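PDB 4ATF: beta-agarase B from Zobellia galactanivorans, which hydrolyses the beta-1,4-linkages between galactose and 3,6-anhydro-galactose units of agarose in a random manner, with retention of the anomeric configuration. Local coordinates for residues 117-122 with 199-204. The protein carries 1 engineered substitution. Residues are numbered along the deposited sequence; the frame is centred on the assembly and turned at random. Where two conformers were deposited one is given.
Sequences AKVMNS and HRFGVY
The F201 ring turns its edge to the backbone of A117: A117 O lies near the ring plane, 3.8 Å from F201 CE2, the geometry of an aromatic C-H directed at a carbonyl oxygen. CG of F201 stands anti to its own carbonyl carbon (chi1 -56°), which swings the ring toward the end of the neighbouring strand. V119 reaches the same ring from an oblique direction, its CG2 branch 4.3 Å from F201 CZ in a loose apolar contact. The backbones of A117 and H199 form an antiparallel hydrogen-bonded pair: A117 N donates to H199 O at 2.9 Å, and H199 N returns a bond of 2.9 Å to A117 O. A117 O therefore meets both an amide N-H and the aromatic edge. The side chains of A117, H199 and F201 share one face of the sheet, and the H199 imidazole is held through ND1 by D216. After K118 the chain leaves the strand. In the beta-jelly-roll of this GH16 catalytic domain, strand 111-118 is flanked by 199-207 and 293-306. From strand 137-145, which carries E138, nucleophile by similarity, and the engineered proton-donor position 143, L142 packs on A117 and F201, and A144 on V119.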
loop_
_atom_site.group_PDB
_atom_site.type_symbol
_atom_site.label_atom_id
_atom_site.label_comp_id
_atom_site.label_asym_id
_atom_site.label_seq_id
_atom_site.Cartn_x
_atom_site.Cartn_y
_atom_site.Cartn_z
ATOM N N ALA A 117 8.344 -0.723 -7.696
ATOM C CA ALA A 117 8.729 -1.354 -6.438
ATOM C C ALA A 117 8.987 -2.823 -6.631
ATOM O O ALA A 117 8.489 -3.464 -7.609
ATOM C CB ALA A 117 7.569 -1.147 -5.319
ATOM N N LYS A 118 9.696 -3.410 -5.687
ATOM C CA LYS A 118 10.007 -4.843 -5.707
ATOM C C LYS A 118 9.484 -5.523 -4.436
ATOM O O LYS A 118 10.035 -5.361 -3.337
ATOM C CB LYS A 118 11.521 -5.052 -5.885
ATOM C CG LYS A 118 11.965 -6.499 -6.056
ATOM C CD LYS A 118 13.512 -6.517 -6.264
ATOM C CE LYS A 118 14.022 -7.844 -5.882
ATOM N NZ LYS A 118 14.086 -8.477 -7.171
ATOM N N VAL A 119 8.406 -6.283 -4.608
ATOM C CA VAL A 119 7.713 -6.982 -3.487
ATOM C C VAL A 119 8.758 -7.877 -2.782
ATOM O O VAL A 119 9.595 -8.533 -3.482
ATOM C CB VAL A 119 6.541 -7.850 -4.070
ATOM C CG1 VAL A 119 5.866 -8.754 -2.977
ATOM C CG2 VAL A 119 5.490 -6.894 -4.728
ATOM N N MET A 120 8.756 -7.915 -1.446
ATOM C CA MET A 120 9.685 -8.785 -0.705
ATOM C C MET A 120 9.469 -10.291 -0.900
ATOM O O MET A 120 8.325 -10.748 -1.010
ATOM C CB MET A 120 9.526 -8.553 0.803
ATOM C CG MET A 120 9.821 -7.128 1.216
ATOM S SD MET A 120 9.846 -6.957 3.053
ATOM C CE MET A 120 8.072 -7.275 3.404
ATOM N N ASN A 121 10.555 -11.071 -0.818
ATOM C CA ASN A 121 10.458 -12.522 -0.725
ATOM C C ASN A 121 10.237 -12.887 0.763
ATOM O O ASN A 121 11.092 -13.519 1.389
ATOM C CB ASN A 121 11.763 -13.146 -1.242
ATOM C CG ASN A 121 11.677 -14.670 -1.358
ATOM O OD1 ASN A 121 10.612 -15.279 -1.180
ATOM N ND2 ASN A 121 12.815 -15.290 -1.614
ATOM N N SER A 122 9.103 -12.429 1.314
ATOM C CA SER A 122 8.726 -12.610 2.706
ATOM C C SER A 122 7.209 -12.851 2.877
ATOM O O SER A 122 6.364 -12.490 1.971
ATOM C CB SER A 122 9.075 -11.278 3.420
ATOM O OG SER A 122 8.761 -11.321 4.828
ATOM N N HIS A 199 8.366 -3.814 -10.533
ATOM C CA HIS A 199 7.216 -3.584 -11.413
ATOM C C HIS A 199 6.598 -2.228 -11.074
ATOM O O HIS A 199 6.855 -1.612 -9.998
ATOM C CB HIS A 199 6.159 -4.706 -11.180
ATOM C CG HIS A 199 6.625 -6.067 -11.621
ATOM N ND1 HIS A 199 6.480 -6.527 -12.921
ATOM C CD2 HIS A 199 7.235 -7.059 -10.947
ATOM C CE1 HIS A 199 6.992 -7.742 -13.026
ATOM N NE2 HIS A 199 7.453 -8.094 -11.835
ATOM N N ARG A 200 5.757 -1.752 -11.971
ATOM C CA ARG A 200 5.085 -0.465 -11.773
ATOM C C ARG A 200 3.640 -0.723 -11.377
ATOM O O ARG A 200 2.880 -1.289 -12.178
ATOM C CB ARG A 200 5.089 0.329 -13.096
ATOM C CG ARG A 200 6.463 0.938 -13.453
ATOM C CD ARG A 200 6.247 2.106 -14.383
ATOM N NE ARG A 200 6.021 1.620 -15.640
ATOM C CZ ARG A 200 5.093 1.932 -16.530
ATOM N NH1 ARG A 200 4.023 2.762 -16.368
ATOM N NH2 ARG A 200 5.294 1.276 -17.629
ATOM N N PHE A 201 3.242 -0.281 -10.187
ATOM C CA PHE A 201 1.892 -0.426 -9.695
ATOM C C PHE A 201 1.272 0.979 -9.554
ATOM O O PHE A 201 1.795 1.803 -8.796
ATOM C CB PHE A 201 1.950 -1.103 -8.297
ATOM C CG PHE A 201 2.675 -2.412 -8.300
ATOM C CD1 PHE A 201 2.028 -3.572 -8.708
ATOM C CD2 PHE A 201 4.013 -2.474 -7.929
ATOM C CE1 PHE A 201 2.686 -4.837 -8.723
ATOM C CE2 PHE A 201 4.743 -3.692 -7.913
ATOM C CZ PHE A 201 4.071 -4.929 -8.286
ATOM N N GLY A 202 0.140 1.231 -10.227
ATOM C CA GLY A 202 -0.431 2.554 -10.217
ATOM C C GLY A 202 -1.936 2.493 -10.007
ATOM O O GLY A 202 -2.588 1.419 -10.195
ATOM N N VAL A 203 -2.500 3.642 -9.638
ATOM C CA VAL A 203 -3.940 3.781 -9.510
ATOM C C VAL A 203 -4.333 5.152 -10.035
ATOM O O VAL A 203 -3.681 6.157 -9.722
ATOM C CB VAL A 203 -4.408 3.676 -8.049
ATOM C CG1 VAL A 203 -4.049 4.951 -7.271
ATOM C CG2 VAL A 203 -5.929 3.430 -7.987
ATOM N N TYR A 204 -5.374 5.190 -10.872
ATOM C CA TYR A 204 -6.020 6.474 -11.221
ATOM C C TYR A 204 -7.227 6.584 -10.302
ATOM O O TYR A 204 -8.229 5.829 -10.476
ATOM C CB TYR A 204 -6.503 6.503 -12.686
ATOM C CG TYR A 204 -7.137 7.831 -13.122
ATOM C CD1 TYR A 204 -6.907 9.050 -12.386
ATOM C CD2 TYR A 204 -7.958 7.899 -14.291
ATOM C CE1 TYR A 204 -7.477 10.271 -12.819
ATOM C CE2 TYR A 204 -8.498 9.134 -14.730
ATOM C CZ TYR A 204 -8.249 10.280 -13.977
ATOM O OH TYR A 204 -8.816 11.433 -14.414
#